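Local structure of HhaI Restriction Endonuclease (Haemophilus parahaemolyticus, 6UKF) at a contact of chain A with DNA. The protein recognises the duplex sequence GCGC as a restriction endonuclease and cleaves the DNA within it by hydrolysing phosphodiester bonds. Numbering follows the deposited sequence.

A contact of chain A with DNA. Residues 56, 58, 71, 73-75. With nucleotides of chain B; nucleotides of chain C.
Gln56 and Lys75 take hold of the same phosphate, that of DC7 of chain B, by its two non-bridging oxygens, illustrating how side-chain amides and backbone N-H groups can clamp a phosphate without reading base identity. The phosphate-binding surface of this type II restriction endonuclease, whose sequence suggests the PD-(D/E)XK family, is formed by strand 51-62 and the loop after strand 67-70. Among the hydrogen bonds to DNA, Gln56 NE2, the side-chain amide nitrogen, gives one to DC7 OP2 at 2.8 Å, with the phosphate oxygen close to the amide plane. CG of Gln56 lies between its backbone N and carbonyl carbon (chi1 64°), and the extended chain beyond it sets CD and OE1 off the C5–C6 edge of the cytosine, displaced towards one face, with the amide steeply tilted to the base. The other oxygen, DC7 OP1, accepts a nearly straight hydrogen bond from the backbone N-H of Lys75 (176° at H) and is joined through water 1 to the carbonyl O of Gln56. One phosphate upstream, the hydroxyl OG of Ser71 donates a short bond of 2.5 Å to DG6 OP1; the same OG accepts a bond from the backbone N-H of Lys73, which helps hold it in place.

Charge pairing reaches the opposite strand. Bent at chi2, the Lys75 chain passes the DC7 sugar and brings NZ to DG11 of chain C, where it forms a salt bridge with OP1 at 3.0 Å and a hydrogen bond with O5', so one lysine spans both backbones.

Carbon contacts flank the DG6 sugar: Val58 CG2 rests 3.8 Å from C3', and Lys73 CB packs against C5'.

Asn74 lies against the DC7 phosphate while its amide ties loop to strand: ND2 bonds to the Val58 carbonyl O at 2.9 Å on an in-plane lone pair, and OD1 accepts the N-H of Val58, tilted 30° from the carbonyl plane.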
# COMPACT_ATOMS: atom_id res chain seq x y z
N GLN A 56 2.39 1.50 -6.98
CA GLN A 56 1.36 1.56 -8.01
C GLN A 56 1.40 2.91 -8.71
O GLN A 56 2.04 3.86 -8.26
CB GLN A 56 -0.03 1.37 -7.39
CG GLN A 56 -0.42 2.48 -6.41
CD GLN A 56 -1.90 2.54 -6.19
OE1 GLN A 56 -2.47 1.69 -5.50
NE2 GLN A 56 -2.55 3.53 -6.79
N VAL A 58 -1.81 5.08 -11.27
CA VAL A 58 -3.07 5.01 -12.01
C VAL A 58 -2.83 5.35 -13.47
O VAL A 58 -2.12 6.31 -13.80
CB VAL A 58 -4.11 5.95 -11.37
CG1 VAL A 58 -5.35 6.05 -12.24
CG2 VAL A 58 -4.47 5.47 -9.98
N SER A 71 -2.13 9.31 -14.90
CA SER A 71 -3.02 10.22 -14.20
C SER A 71 -2.25 11.44 -13.72
O SER A 71 -1.22 11.29 -13.05
CB SER A 71 -3.67 9.55 -12.99
OG SER A 71 -4.41 10.51 -12.25
N LYS A 73 -2.97 13.13 -11.32
CA LYS A 73 -3.12 13.14 -9.88
C LYS A 73 -2.25 12.08 -9.19
O LYS A 73 -2.27 11.99 -7.96
CB LYS A 73 -4.59 12.94 -9.49
CG LYS A 73 -5.49 14.09 -9.90
CD LYS A 73 -6.96 13.77 -9.65
CE LYS A 73 -7.87 14.89 -10.10
NZ LYS A 73 -9.01 14.39 -10.90
N ASN A 74 -1.50 11.29 -9.95
CA ASN A 74 -0.56 10.36 -9.34
C ASN A 74 0.46 11.11 -8.50
O ASN A 74 0.73 12.29 -8.70
CB ASN A 74 0.15 9.54 -10.42
CG ASN A 74 -0.71 8.44 -10.99
OD1 ASN A 74 -1.63 7.95 -10.33
ND2 ASN A 74 -0.42 8.05 -12.23
N LYS A 75 1.05 10.38 -7.55
CA LYS A 75 1.95 10.98 -6.57
C LYS A 75 3.42 10.65 -6.82
O LYS A 75 4.26 10.93 -5.96
CB LYS A 75 1.55 10.54 -5.15
CG LYS A 75 0.09 10.81 -4.81
CD LYS A 75 -0.29 12.26 -5.05
CE LYS A 75 -1.68 12.57 -4.52
NZ LYS A 75 -2.03 13.99 -4.74
P DA B 5 -13.10 10.95 -8.98
OP1 DA B 5 -13.05 11.43 -10.38
OP2 DA B 5 -13.98 9.82 -8.62
O5' DA B 5 -11.61 10.62 -8.54
C5' DA B 5 -10.63 11.62 -8.65
C4' DA B 5 -9.38 11.24 -7.89
O4' DA B 5 -9.66 11.17 -6.49
C3' DA B 5 -8.81 9.87 -8.26
O3' DA B 5 -7.62 10.08 -8.99
C2' DA B 5 -8.58 9.15 -6.92
C1' DA B 5 -8.74 10.27 -5.91
N9 DA B 5 -9.26 9.90 -4.61
C8 DA B 5 -10.47 9.33 -4.33
N7 DA B 5 -10.68 9.14 -3.05
C5 DA B 5 -9.53 9.63 -2.45
C6 DA B 5 -9.13 9.71 -1.10
N6 DA B 5 -9.88 9.29 -0.08
N1 DA B 5 -7.92 10.26 -0.85
C2 DA B 5 -7.17 10.68 -1.87
N3 DA B 5 -7.44 10.66 -3.17
C4 DA B 5 -8.65 10.11 -3.40
P DG B 6 -6.79 8.86 -9.61
OP1 DG B 6 -6.15 9.39 -10.83
OP2 DG B 6 -7.64 7.65 -9.69
O5' DG B 6 -5.66 8.60 -8.52
C5' DG B 6 -4.77 9.64 -8.18
C4' DG B 6 -3.84 9.21 -7.07
O4' DG B 6 -4.59 9.06 -5.84
C3' DG B 6 -3.13 7.87 -7.30
O3' DG B 6 -1.78 8.01 -6.91
C2' DG B 6 -3.91 6.89 -6.42
C1' DG B 6 -4.32 7.79 -5.26
N9 DG B 6 -5.51 7.37 -4.54
C8 DG B 6 -6.70 6.92 -5.06
N7 DG B 6 -7.59 6.64 -4.15
C5 DG B 6 -6.96 6.93 -2.95
C6 DG B 6 -7.42 6.83 -1.61
O6 DG B 6 -8.53 6.44 -1.21
N1 DG B 6 -6.45 7.23 -0.69
C2 DG B 6 -5.20 7.67 -1.02
N2 DG B 6 -4.40 8.01 -0.00
N3 DG B 6 -4.75 7.77 -2.27
C4 DG B 6 -5.68 7.39 -3.17
P DC B 7 -0.70 6.84 -7.15
OP1 DC B 7 0.53 7.54 -7.57
OP2 DC B 7 -1.28 5.76 -7.97
O5' DC B 7 -0.46 6.27 -5.68
C5' DC B 7 0.14 7.13 -4.72
C4' DC B 7 0.24 6.45 -3.37
O4' DC B 7 -1.08 6.34 -2.78
C3' DC B 7 0.82 5.03 -3.40
O3' DC B 7 1.82 4.92 -2.38
C2' DC B 7 -0.38 4.14 -3.15
C1' DC B 7 -1.26 5.04 -2.28
N1 DC B 7 -2.70 4.70 -2.33
C2 DC B 7 -3.41 4.53 -1.14
O2 DC B 7 -2.83 4.69 -0.06
N3 DC B 7 -4.72 4.20 -1.21
C4 DC B 7 -5.31 4.04 -2.39
N4 DC B 7 -6.61 3.71 -2.41
C5 DC B 7 -4.60 4.21 -3.61
C6 DC B 7 -3.31 4.54 -3.54
P DG C 11 -0.49 16.31 -2.62
OP1 DG C 11 0.28 15.33 -3.42
OP2 DG C 11 0.15 17.57 -2.19
O5' DG C 11 -1.78 16.73 -3.44
C5' DG C 11 -2.32 18.02 -3.27
C4' DG C 11 -3.47 18.25 -4.22
O4' DG C 11 -4.63 17.55 -3.73
C3' DG C 11 -3.86 19.70 -4.39
O3' DG C 11 -3.95 20.01 -5.79
C2' DG C 11 -5.19 19.86 -3.66
C1' DG C 11 -5.71 18.43 -3.51
N9 DG C 11 -6.27 18.15 -2.18
C8 DG C 11 -5.65 18.31 -0.96
N7 DG C 11 -6.39 17.96 0.05
C5 DG C 11 -7.58 17.54 -0.53
C6 DG C 11 -8.76 17.05 0.06
O6 DG C 11 -9.01 16.88 1.27
N1 DG C 11 -9.73 16.73 -0.89
C2 DG C 11 -9.56 16.88 -2.25
N2 DG C 11 -10.60 16.52 -3.02
N3 DG C 11 -8.46 17.33 -2.82
C4 DG C 11 -7.51 17.64 -1.91
O HOH W 1 2.94 6.42 -7.54